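Local coordinates for protein aspartate semialdehyde dehydrogenase (Francisella tularensis subsp. tularensis, PDB 4WOJ) that probably catalyses the NADPH-dependent reductive dephosphorylation of L-aspartyl-4-phosphate to L-aspartate-semialdehyde, a step shared by lysine, methionine and threonine biosynthesis, at residues Leu107-Asp112 / Glu243-Ala248; Thr249-Ile254 / Lys259-Asp264. All blocks are in the same frame, centred on the assembly; numbering follows the deposited sequence.

Interaction 1 of 2, residues Leu107-Asp112 / Glu243-Ala248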
# COMPACT_ATOMS: atom_id res chain seq x y z
N LEU B 107 25.87 -11.37 -4.56
CA LEU B 107 27.11 -11.02 -3.90
C LEU B 107 26.99 -9.96 -2.81
O LEU B 107 27.99 -9.62 -2.22
CB LEU B 107 28.13 -10.57 -4.96
CG LEU B 107 28.50 -11.65 -5.98
CD1 LEU B 107 29.23 -11.09 -7.20
CD2 LEU B 107 29.32 -12.76 -5.33
N ARG B 108 25.78 -9.45 -2.55
CA ARG B 108 25.60 -8.27 -1.67
C ARG B 108 26.29 -8.30 -0.34
O ARG B 108 26.79 -7.25 0.10
CB ARG B 108 24.13 -7.98 -1.40
CG ARG B 108 23.51 -7.19 -2.52
CD ARG B 108 22.13 -6.70 -2.20
NE ARG B 108 21.50 -6.41 -3.47
CZ ARG B 108 20.24 -6.62 -3.77
NH1 ARG B 108 19.38 -7.12 -2.87
NH2 ARG B 108 19.83 -6.31 -4.98
N LEU B 109 26.32 -9.47 0.29
CA LEU B 109 26.77 -9.58 1.68
C LEU B 109 28.12 -10.28 1.91
O LEU B 109 28.49 -10.52 3.04
CB LEU B 109 25.65 -10.20 2.57
CG LEU B 109 24.26 -9.58 2.30
CD1 LEU B 109 23.15 -10.30 3.05
CD2 LEU B 109 24.22 -8.08 2.61
N ASP B 110 28.86 -10.59 0.84
CA ASP B 110 30.23 -11.09 1.00
C ASP B 110 31.09 -10.00 1.60
O ASP B 110 30.88 -8.83 1.31
CB ASP B 110 30.83 -11.53 -0.35
CG ASP B 110 32.28 -12.10 -0.24
OD1 ASP B 110 32.97 -11.86 0.77
OD2 ASP B 110 32.73 -12.80 -1.18
N LYS B 111 32.07 -10.38 2.40
CA LYS B 111 32.99 -9.39 2.99
C LYS B 111 33.76 -8.63 1.87
O LYS B 111 34.07 -7.45 2.00
CB LYS B 111 33.96 -10.04 3.98
N ASP B 112 34.06 -9.33 0.78
CA ASP B 112 34.76 -8.73 -0.36
C ASP B 112 33.91 -7.72 -1.13
O ASP B 112 34.47 -6.80 -1.73
CB ASP B 112 35.27 -9.83 -1.29
CG ASP B 112 36.37 -10.68 -0.64
OD1 ASP B 112 37.08 -10.15 0.27
OD2 ASP B 112 36.51 -11.86 -1.03
N GLU B 243 12.82 -10.37 0.88
CA GLU B 243 12.68 -8.94 0.55
C GLU B 243 12.80 -8.03 1.75
O GLU B 243 13.44 -6.98 1.67
CB GLU B 243 11.33 -8.68 -0.11
CG GLU B 243 11.20 -7.31 -0.78
CD GLU B 243 12.14 -7.13 -1.96
OE1 GLU B 243 12.79 -8.11 -2.37
OE2 GLU B 243 12.21 -5.99 -2.50
N GLU B 244 12.19 -8.47 2.85
CA GLU B 244 12.11 -7.73 4.13
C GLU B 244 13.39 -7.82 4.99
O GLU B 244 13.83 -6.84 5.57
CB GLU B 244 10.91 -8.25 4.94
CG GLU B 244 9.57 -8.01 4.25
CD GLU B 244 8.44 -8.91 4.73
OE1 GLU B 244 8.66 -9.86 5.52
OE2 GLU B 244 7.30 -8.66 4.31
N TYR B 245 13.97 -9.01 5.07
CA TYR B 245 15.25 -9.19 5.77
C TYR B 245 16.39 -8.36 5.08
O TYR B 245 17.32 -7.93 5.74
CB TYR B 245 15.60 -10.70 5.85
CG TYR B 245 17.09 -11.00 5.87
CD1 TYR B 245 17.77 -11.19 7.06
CD2 TYR B 245 17.81 -11.07 4.67
CE1 TYR B 245 19.14 -11.44 7.04
CE2 TYR B 245 19.17 -11.32 4.64
CZ TYR B 245 19.83 -11.50 5.82
OH TYR B 245 21.19 -11.75 5.75
N LYS B 246 16.34 -8.22 3.75
CA LYS B 246 17.35 -7.44 3.02
C LYS B 246 17.48 -6.03 3.57
O LYS B 246 18.57 -5.46 3.58
CB LYS B 246 16.98 -7.24 1.54
CG LYS B 246 17.12 -8.47 0.68
CD LYS B 246 16.91 -8.16 -0.80
CE LYS B 246 16.86 -9.43 -1.65
NZ LYS B 246 15.46 -9.93 -1.85
N ALA B 247 16.36 -5.45 3.95
CA ALA B 247 16.38 -4.08 4.40
C ALA B 247 17.44 -3.82 5.48
O ALA B 247 18.35 -3.05 5.25
CB ALA B 247 15.00 -3.62 4.84
N ALA B 248 17.37 -4.48 6.62
CA ALA B 248 18.19 -4.06 7.76
C ALA B 248 19.67 -4.25 7.50
O ALA B 248 20.47 -3.37 7.75
CB ALA B 248 17.77 -4.76 9.02
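Two long cationic side chains, Arg-108 from the loop and Lys-246 from the helix, come together: the guanidinium end of Arg-108 meets the aliphatic flank of Lys-246 (CD, CE), not its ammonium. NH1 of Arg-108 lies 3.4 Å from CD of Lys-246, and this methylene sits at the edge of the guanidinium, in its plane. The Arg-108 chain is extended from CG to NE, which carries the guanidinium across to the helix. Lys-246 bends at its last torsion (chi4 93°), and its NZ ends 4.9 Å from Arg-108 NH1.

Each charge has its own carboxylate partner. Lys-246 NZ turns back one helical turn to Glu-243, forming a weak salt bridge of 3.3 Å to OE1. For the arginine, NH1 pairs with Glu-250 and NE donates to the carbonyl of Gly-138, so its several N-H groups suit a buried position among acceptors.

The contact joins the two halves of the subunit: 107-112 belongs to the Rossmann-type NAD-binding domain, 243-248 to the dimerisation domain. It lies near the predicted catalytic centre, with the Arg-108 side chain about 7 Å from that of Cys-141, the probable acyl-thioester nucleophile.

Leu-109 and Tyr-245 arrive from opposite directions in a more exposed van der Waals contact. The leucine methyl CD1 lies 3.6 Å from the hydroxyl OH of Tyr-245, and the apolar pair is Leu-109 CD1 with Tyr-245 CE2, 4.4 Å apart, the methyl oblique to the ring. Tyrosine suits the place: its ring adds apolar surface beside the methyl, while its hydroxyl fits a partly exposed position. Within the loop, a type I turn spans Leu-107 to Asp-110, and Asp-110 OD1 then accepts Asp-112 N at 2.8 Å, closing an Asx turn.

Interaction 2 of 2, residues Thr249-Ile254 / Lys259-Asp264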
# COMPACT_ATOMS: atom_id res chain seq x y z
N THR B 249 20.03 -5.40 6.96
CA THR B 249 21.43 -5.80 6.80
C THR B 249 22.16 -4.99 5.75
O THR B 249 23.32 -4.61 5.94
CB THR B 249 21.51 -7.30 6.45
OG1 THR B 249 20.43 -7.64 5.55
CG2 THR B 249 21.39 -8.13 7.74
N GLU B 250 21.47 -4.70 4.67
CA GLU B 250 21.99 -3.85 3.58
C GLU B 250 22.16 -2.38 4.01
O GLU B 250 23.21 -1.78 3.78
CB GLU B 250 21.10 -3.94 2.33
CG GLU B 250 21.10 -5.34 1.72
CD GLU B 250 20.30 -5.47 0.43
OE1 GLU B 250 19.92 -4.44 -0.18
OE2 GLU B 250 20.01 -6.63 0.03
N LEU B 251 21.14 -1.83 4.67
CA LEU B 251 21.24 -0.48 5.22
C LEU B 251 22.45 -0.36 6.15
O LEU B 251 23.23 0.58 6.05
CB LEU B 251 19.97 -0.07 6.00
CG LEU B 251 20.05 1.30 6.69
CD1 LEU B 251 20.06 2.40 5.64
CD2 LEU B 251 18.94 1.53 7.68
N ASN B 252 22.61 -1.32 7.04
CA ASN B 252 23.77 -1.30 7.96
C ASN B 252 25.11 -1.54 7.24
O ASN B 252 26.11 -0.93 7.57
CB ASN B 252 23.52 -2.21 9.15
CG ASN B 252 22.46 -1.61 10.07
OD1 ASN B 252 22.74 -0.66 10.81
ND2 ASN B 252 21.22 -2.09 9.97
N LYS B 253 25.09 -2.36 6.21
CA LYS B 253 26.30 -2.52 5.39
C LYS B 253 26.62 -1.20 4.66
O LYS B 253 27.77 -0.80 4.60
CB LYS B 253 26.19 -3.69 4.42
CG LYS B 253 27.44 -3.83 3.57
CD LYS B 253 27.64 -5.24 3.01
CE LYS B 253 29.08 -5.38 2.52
NZ LYS B 253 29.32 -6.69 1.84
N ILE B 254 25.62 -0.52 4.12
CA ILE B 254 25.86 0.71 3.37
C ILE B 254 26.40 1.79 4.27
O ILE B 254 27.30 2.54 3.90
CB ILE B 254 24.59 1.25 2.69
CG1 ILE B 254 24.15 0.32 1.56
CG2 ILE B 254 24.83 2.64 2.11
CD1 ILE B 254 22.81 0.68 0.95
N LYS B 259 26.61 0.70 15.41
CA LYS B 259 25.42 0.36 16.14
C LYS B 259 24.32 -0.01 15.16
O LYS B 259 23.88 0.84 14.39
CB LYS B 259 25.00 1.58 16.98
CG LYS B 259 23.84 1.34 17.92
CD LYS B 259 23.22 2.66 18.33
CE LYS B 259 22.30 2.50 19.54
NZ LYS B 259 23.07 2.37 20.82
N THR B 260 23.85 -1.25 15.18
CA THR B 260 22.82 -1.61 14.21
C THR B 260 21.54 -0.78 14.33
O THR B 260 21.01 -0.56 15.41
CB THR B 260 22.43 -3.09 14.22
OG1 THR B 260 21.45 -3.29 13.17
CG2 THR B 260 21.85 -3.51 15.57
N ILE B 261 21.08 -0.30 13.19
CA ILE B 261 19.79 0.36 13.10
C ILE B 261 18.83 -0.70 12.57
O ILE B 261 18.93 -1.12 11.40
CB ILE B 261 19.88 1.53 12.11
CG1 ILE B 261 20.79 2.61 12.67
CG2 ILE B 261 18.50 2.10 11.74
CD1 ILE B 261 21.35 3.47 11.56
N PRO B 262 17.90 -1.14 13.42
CA PRO B 262 16.93 -2.09 12.92
C PRO B 262 16.05 -1.47 11.82
O PRO B 262 15.68 -0.30 11.89
CB PRO B 262 16.11 -2.43 14.16
CG PRO B 262 16.91 -2.01 15.33
CD PRO B 262 17.73 -0.88 14.85
N VAL B 263 15.73 -2.27 10.81
CA VAL B 263 14.73 -1.91 9.76
C VAL B 263 13.78 -3.09 9.68
O VAL B 263 14.18 -4.23 9.62
CB VAL B 263 15.35 -1.58 8.39
CG1 VAL B 263 14.28 -1.22 7.34
CG2 VAL B 263 16.31 -0.40 8.51
N ASP B 264 12.50 -2.82 9.76
CA ASP B 264 11.54 -3.90 9.69
C ASP B 264 10.24 -3.33 9.13
O ASP B 264 10.10 -2.14 8.98
CB ASP B 264 11.33 -4.54 11.07
CG ASP B 264 11.07 -6.08 10.98
OD1 ASP B 264 10.58 -6.55 9.91
OD2 ASP B 264 11.40 -6.80 11.99
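Asn-252 and Leu-251, neighbours on helix 242-255, hold the segment that leads into strand 263-266, and the start of that strand, in two ways, one polar and one apolar. The unit is a helix followed by a short connection into this strand, which lies at the edge of the mixed sheet of the dimerisation domain, beside strand 159-167.

Asn-252 behaves like a borrowed peptide group. Its OD1 accepts the backbone N of Ile-261 at 2.9 Å in a nearly straight bond (177°), and its ND2 donates to Ile-261 O, also at 2.9 Å. Asparagine suits the place because one amide offers both an acceptor and a donor to the same residue's backbone. OD1 is also bonded to Thr-257, and ND2 to Ala-248 O, so the amide is held against rotation.

Leu-251 has CG anti to its backbone N (chi1 176°), which places CD2 against the methyls of Ile-261 and Val-263. CD2 touches CG2 of Ile-261 at 4.1 Å, while Val-143 and Met-146 of helix 141-149 also pack against this leucine. Beta-branched Ile-261 and Val-263 suit extended backbone and offer methyls to the helix. Leu-251 and Val-263 cross at about a right angle, with Leu-251 CD2 3.4 Å from Val-263 CG2.

Overall arrangement
The two contacts share helix 242-255, their centres 10 Å apart, and follow one another along the chain: interaction 1 closes at the helix's first half before interaction 2 opens on its second. The helix thus meets the loop of the NAD-binding domain in interaction 1 and the edge strand of its own dimerisation domain in interaction 2. They are also tied directly, by a probable hydrogen bond from Lys-253 NZ to Arg-108 O at 3.1 Å and by packing of Ala-247 on Val-263. Both border the second subunit: Glu-244 forms salt bridges with Arg-333 and Lys-335 of that chain, and Asp-264 accepts from its Leu-338 N. One helix therefore connects domain interface, sheet and dimer.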